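Local atomic coordinates of alpha-galactosidase (Thermus thermophilus, PDB entry 6LCJ), a protein that probably hydrolyses terminal alpha-galactosyl residues from galactosides, as a hexamer-forming member of glycoside hydrolase family 36. Residues F46-W58 against A383-E395. Sequence-based numbering, arbitrary orientation.
Sequences FRHGWQSWSLAAW and ALRSTLHRLWLME
The imidazole of His389 lies against strand 56-58: Ala57 CA sits over the centre of one face, a CH-pi contact 3.9 Å from the ring centroid, while Trp58 CD1 meets the ring's edge. His389 CB touches the edge of the Phe46 ring at CE1, in its plane. ND1 of His389 donates to Arg385 O (2.6 Å), which lies in the imidazole plane, and NE2 bonds to Tyr464 OH, so both nitrogens fix the ring's rotation. Replacing His389 by an alanine is likely to leave Ala57 without the ring it packs on and Arg385 O without its imidazole donor. The guanidinium of Arg390 carries Ala56 CB on one face and His48 NE2 at its edge. Its chain runs extended from CG to NE, and NE gives His48 NE2 a straight bond (3.0 Å, 166°), the two planes 83° apart. NH2 reaches Gly49 O (2.8 Å) in a weak, bent bond, and NH1 and NH2 share Gln51 O in two more weak ones; NH1 also bonds to Val355 O. The arginine thus links the loop between strands 44-48 and 56-59, the latter outermost in its antiparallel sheet, to the segment following TIM-barrel helix 380-388, with strand 93-97 and helix 140-149 flanking Trp392.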
loop_
_atom_site.group_PDB
_atom_site.type_symbol
_atom_site.label_atom_id
_atom_site.label_comp_id
_atom_site.label_asym_id
_atom_site.label_seq_id
_atom_site.Cartn_x
_atom_site.Cartn_y
_atom_site.Cartn_z
ATOM N N PHE E 46 -5.325 19.299 30.344
ATOM C CA PHE E 46 -5.247 20.673 29.865
ATOM C C PHE E 46 -4.231 20.747 28.724
ATOM O O PHE E 46 -3.015 20.582 28.926
ATOM C CB PHE E 46 -4.881 21.643 30.978
ATOM C CG PHE E 46 -4.749 23.059 30.494
ATOM C CD1 PHE E 46 -5.848 23.730 29.995
ATOM C CD2 PHE E 46 -3.521 23.705 30.499
ATOM C CE1 PHE E 46 -5.733 25.036 29.526
ATOM C CE2 PHE E 46 -3.403 25.006 30.048
ATOM C CZ PHE E 46 -4.511 25.673 29.562
ATOM N N ARG E 47 -4.731 21.012 27.531
ATOM C CA ARG E 47 -3.930 21.010 26.323
ATOM C C ARG E 47 -3.605 22.463 26.002
ATOM O O ARG E 47 -4.451 23.193 25.481
ATOM C CB ARG E 47 -4.696 20.317 25.201
ATOM C CG ARG E 47 -3.851 19.971 23.990
ATOM C CD ARG E 47 -3.866 21.084 22.959
ATOM N NE ARG E 47 -3.055 20.720 21.806
ATOM C CZ ARG E 47 -2.714 21.559 20.838
ATOM N NH1 ARG E 47 -3.118 22.819 20.879
ATOM N NH2 ARG E 47 -1.968 21.137 19.818
ATOM N N HIS E 48 -2.388 22.892 26.334
ATOM C CA HIS E 48 -1.957 24.261 26.058
ATOM C C HIS E 48 -1.199 24.342 24.728
ATOM O O HIS E 48 -0.073 23.844 24.608
ATOM C CB HIS E 48 -1.093 24.810 27.180
ATOM C CG HIS E 48 -0.807 26.262 26.998
ATOM N ND1 HIS E 48 0.453 26.750 26.726
ATOM C CD2 HIS E 48 -1.647 27.325 26.934
ATOM C CE1 HIS E 48 0.383 28.056 26.545
ATOM N NE2 HIS E 48 -0.880 28.432 26.669
ATOM N N GLY E 49 -1.799 25.001 23.742
ATOM C CA GLY E 49 -1.144 25.187 22.459
ATOM C C GLY E 49 0.035 26.148 22.523
ATOM O O GLY E 49 0.231 26.911 23.475
ATOM N N TRP E 50 0.826 26.117 21.450
ATOM C CA TRP E 50 2.130 26.775 21.450
ATOM C C TRP E 50 2.022 28.291 21.370
ATOM O O TRP E 50 2.720 29.004 22.098
ATOM C CB TRP E 50 2.956 26.271 20.280
ATOM C CG TRP E 50 4.363 26.784 20.254
ATOM C CD1 TRP E 50 5.210 26.932 21.316
ATOM C CD2 TRP E 50 5.090 27.198 19.098
ATOM N NE1 TRP E 50 6.420 27.412 20.888
ATOM C CE2 TRP E 50 6.378 27.577 19.530
ATOM C CE3 TRP E 50 4.782 27.267 17.726
ATOM C CZ2 TRP E 50 7.357 28.030 18.647
ATOM C CZ3 TRP E 50 5.750 27.710 16.848
ATOM C CH2 TRP E 50 7.028 28.086 17.308
ATOM N N GLN E 51 1.208 28.803 20.451
ATOM C CA GLN E 51 1.204 30.222 20.138
ATOM C C GLN E 51 -0.212 30.798 20.259
ATOM O O GLN E 51 -1.177 30.101 20.594
ATOM C CB GLN E 51 1.818 30.474 18.743
ATOM C CG GLN E 51 1.259 29.617 17.629
ATOM C CD GLN E 51 0.804 30.434 16.432
ATOM O OE1 GLN E 51 0.200 31.499 16.594
ATOM N NE2 GLN E 51 1.079 29.934 15.219
ATOM N N SER E 52 -0.312 32.102 19.988
ATOM C CA SER E 52 -1.558 32.858 20.153
ATOM C C SER E 52 -2.762 32.140 19.558
ATOM O O SER E 52 -3.771 31.936 20.239
ATOM C CB SER E 52 -1.405 34.231 19.503
ATOM O OG SER E 52 -0.513 35.039 20.254
ATOM N N TRP E 53 -2.672 31.748 18.283
ATOM C CA TRP E 53 -3.798 31.145 17.579
ATOM C C TRP E 53 -4.030 29.694 17.988
ATOM O O TRP E 53 -5.112 29.154 17.723
ATOM C CB TRP E 53 -3.579 31.249 16.057
ATOM C CG TRP E 53 -3.249 32.659 15.620
ATOM C CD1 TRP E 53 -3.751 33.817 16.150
ATOM C CD2 TRP E 53 -2.326 33.057 14.599
ATOM N NE1 TRP E 53 -3.206 34.903 15.521
ATOM C CE2 TRP E 53 -2.327 34.469 14.564
ATOM C CE3 TRP E 53 -1.502 32.362 13.704
ATOM C CZ2 TRP E 53 -1.529 35.202 13.666
ATOM C CZ3 TRP E 53 -0.700 33.106 12.808
ATOM C CH2 TRP E 53 -0.732 34.500 12.798
ATOM N N SER E 54 -3.057 29.062 18.638
ATOM C CA SER E 54 -3.154 27.639 18.948
ATOM C C SER E 54 -4.281 27.351 19.939
ATOM O O SER E 54 -4.677 28.203 20.737
ATOM C CB SER E 54 -1.828 27.127 19.510
ATOM O OG SER E 54 -0.828 27.159 18.514
ATOM N N LEU E 55 -4.795 26.127 19.877
ATOM C CA LEU E 55 -5.854 25.716 20.784
ATOM C C LEU E 55 -5.327 25.560 22.207
ATOM O O LEU E 55 -4.324 24.873 22.443
ATOM C CB LEU E 55 -6.471 24.400 20.323
ATOM C CG LEU E 55 -7.510 23.885 21.328
ATOM C CD1 LEU E 55 -8.882 24.465 21.051
ATOM C CD2 LEU E 55 -7.551 22.359 21.380
ATOM N N ALA E 56 -6.011 26.196 23.154
ATOM C CA ALA E 56 -5.855 25.917 24.572
ATOM C C ALA E 56 -7.218 25.506 25.113
ATOM O O ALA E 56 -8.176 26.288 25.035
ATOM C CB ALA E 56 -5.318 27.136 25.324
ATOM N N ALA E 57 -7.308 24.288 25.650
ATOM C CA ALA E 57 -8.591 23.779 26.123
ATOM C C ALA E 57 -8.368 22.487 26.894
ATOM O O ALA E 57 -7.308 21.866 26.796
ATOM C CB ALA E 57 -9.564 23.531 24.964
ATOM N N TRP E 58 -9.396 22.089 27.653
ATOM C CA TRP E 58 -9.429 20.784 28.307
ATOM C C TRP E 58 -9.934 19.740 27.322
ATOM O O TRP E 58 -10.983 19.924 26.696
ATOM C CB TRP E 58 -10.336 20.815 29.542
ATOM C CG TRP E 58 -9.753 21.577 30.706
ATOM C CD1 TRP E 58 -9.945 22.903 31.010
ATOM C CD2 TRP E 58 -8.856 21.067 31.701
ATOM N NE1 TRP E 58 -9.232 23.238 32.140
ATOM C CE2 TRP E 58 -8.557 22.133 32.585
ATOM C CE3 TRP E 58 -8.283 19.811 31.936
ATOM C CZ2 TRP E 58 -7.719 21.979 33.683
ATOM C CZ3 TRP E 58 -7.443 19.662 33.024
ATOM C CH2 TRP E 58 -7.170 20.742 33.888
ATOM N N ALA E 383 -11.860 32.113 18.891
ATOM C CA ALA E 383 -11.237 33.153 19.700
ATOM C C ALA E 383 -11.567 32.963 21.171
ATOM O O ALA E 383 -10.672 32.865 22.020
ATOM C CB ALA E 383 -11.692 34.532 19.227
ATOM N N LEU E 384 -12.862 32.872 21.481
ATOM C CA LEU E 384 -13.289 32.779 22.872
ATOM C C LEU E 384 -12.721 31.533 23.543
ATOM O O LEU E 384 -12.276 31.596 24.693
ATOM C CB LEU E 384 -14.817 32.798 22.954
ATOM C CG LEU E 384 -15.532 34.119 22.654
ATOM C CD1 LEU E 384 -17.012 33.852 22.505
ATOM C CD2 LEU E 384 -15.295 35.190 23.722
ATOM N N ARG E 385 -12.688 30.400 22.830
ATOM C CA ARG E 385 -12.317 29.141 23.478
ATOM C C ARG E 385 -10.888 29.173 24.012
ATOM O O ARG E 385 -10.628 28.718 25.131
ATOM C CB ARG E 385 -12.490 27.960 22.526
ATOM C CG ARG E 385 -12.072 26.627 23.168
ATOM C CD ARG E 385 -12.650 25.413 22.433
ATOM N NE ARG E 385 -12.131 25.419 21.082
ATOM C CZ ARG E 385 -12.856 25.658 19.996
ATOM N NH1 ARG E 385 -14.169 25.865 20.093
ATOM N NH2 ARG E 385 -12.260 25.696 18.811
ATOM N N SER E 386 -9.940 29.697 23.226
ATOM C CA SER E 386 -8.544 29.691 23.654
ATOM C C SER E 386 -8.260 30.797 24.662
ATOM O O SER E 386 -7.512 30.586 25.624
ATOM C CB SER E 386 -7.617 29.816 22.442
ATOM O OG SER E 386 -7.552 28.584 21.738
ATOM N N THR E 387 -8.838 31.982 24.444
ATOM C CA THR E 387 -8.680 33.089 25.381
ATOM C C THR E 387 -9.164 32.708 26.776
ATOM O O THR E 387 -8.471 32.944 27.774
ATOM C CB THR E 387 -9.451 34.298 24.866
ATOM O OG1 THR E 387 -8.875 34.734 23.637
ATOM C CG2 THR E 387 -9.442 35.437 25.891
ATOM N N LEU E 388 -10.350 32.106 26.865
ATOM C CA LEU E 388 -10.885 31.723 28.164
ATOM C C LEU E 388 -9.922 30.846 28.960
ATOM O O LEU E 388 -9.953 30.863 30.197
ATOM C CB LEU E 388 -12.221 31.001 27.989
ATOM C CG LEU E 388 -13.427 31.914 27.802
ATOM C CD1 LEU E 388 -14.598 31.169 27.181
ATOM C CD2 LEU E 388 -13.805 32.544 29.135
ATOM N N HIS E 389 -9.057 30.083 28.292
ATOM C CA HIS E 389 -8.143 29.194 29.001
ATOM C C HIS E 389 -6.760 29.792 29.171
ATOM O O HIS E 389 -5.838 29.091 29.597
ATOM C CB HIS E 389 -8.032 27.848 28.292
ATOM C CG HIS E 389 -9.319 27.095 28.237
ATOM N ND1 HIS E 389 -10.291 27.351 27.293
ATOM C CD2 HIS E 389 -9.804 26.107 29.020
ATOM C CE1 HIS E 389 -11.315 26.543 27.487
ATOM N NE2 HIS E 389 -11.045 25.777 28.529
ATOM N N ARG E 390 -6.590 31.070 28.846
ATOM C CA ARG E 390 -5.313 31.734 29.030
ATOM C C ARG E 390 -5.428 32.994 29.879
ATOM O O ARG E 390 -4.482 33.794 29.911
ATOM C CB ARG E 390 -4.691 32.042 27.663
ATOM C CG ARG E 390 -4.114 30.809 26.995
ATOM C CD ARG E 390 -3.642 31.097 25.584
ATOM N NE ARG E 390 -2.769 30.044 25.075
ATOM C CZ ARG E 390 -2.647 29.750 23.786
ATOM N NH1 ARG E 390 -3.344 30.441 22.890
ATOM N NH2 ARG E 390 -1.829 28.780 23.386
ATOM N N LEU E 391 -6.555 33.186 30.580
ATOM C CA LEU E 391 -6.743 34.420 31.338
ATOM C C LEU E 391 -5.822 34.499 32.549
ATOM O O LEU E 391 -5.520 35.609 32.997
ATOM C CB LEU E 391 -8.201 34.563 31.756
ATOM C CG LEU E 391 -9.180 34.777 30.598
ATOM C CD1 LEU E 391 -10.598 34.724 31.078
ATOM C CD2 LEU E 391 -8.903 36.113 29.924
ATOM N N TRP E 392 -5.326 33.356 33.047
ATOM C CA TRP E 392 -4.352 33.345 34.135
ATOM C C TRP E 392 -3.083 34.109 33.783
ATOM O O TRP E 392 -2.324 34.471 34.683
ATOM C CB TRP E 392 -3.995 31.905 34.534
ATOM C CG TRP E 392 -3.711 30.994 33.377
ATOM C CD1 TRP E 392 -4.623 30.377 32.578
ATOM C CD2 TRP E 392 -2.418 30.602 32.883
ATOM N NE1 TRP E 392 -3.985 29.634 31.609
ATOM C CE2 TRP E 392 -2.632 29.751 31.781
ATOM C CE3 TRP E 392 -1.107 30.889 33.265
ATOM C CZ2 TRP E 392 -1.587 29.190 31.062
ATOM C CZ3 TRP E 392 -0.079 30.337 32.559
ATOM C CH2 TRP E 392 -0.316 29.495 31.462
ATOM N N LEU E 393 -2.833 34.379 32.509
ATOM C CA LEU E 393 -1.678 35.186 32.134
ATOM C C LEU E 393 -1.852 36.674 32.410
ATOM O O LEU E 393 -0.935 37.442 32.110
ATOM C CB LEU E 393 -1.352 34.988 30.656
ATOM C CG LEU E 393 -0.836 33.576 30.456
ATOM C CD1 LEU E 393 -0.894 33.230 28.986
ATOM C CD2 LEU E 393 0.566 33.439 31.036
ATOM N N MET E 394 -3.002 37.104 32.942
ATOM C CA MET E 394 -3.189 38.511 33.280
ATOM C C MET E 394 -2.253 38.943 34.395
ATOM O O MET E 394 -2.083 40.142 34.621
ATOM C CB MET E 394 -4.639 38.767 33.684
ATOM C CG MET E 394 -5.595 38.877 32.507
ATOM S SD MET E 394 -7.269 38.962 33.133
ATOM C CE MET E 394 -7.249 40.582 33.931
ATOM N N GLU E 395 -1.663 37.977 35.097
ATOM C CA GLU E 395 -0.582 38.239 36.031
ATOM C C GLU E 395 0.674 38.753 35.326
ATOM O O GLU E 395 1.468 39.489 35.923
ATOM C CB GLU E 395 -0.271 36.946 36.784
ATOM C CG GLU E 395 0.899 37.042 37.737
ATOM C CD GLU E 395 0.573 37.838 38.995
ATOM O OE1 GLU E 395 -0.633 38.093 39.271
ATOM O OE2 GLU E 395 1.537 38.204 39.713
#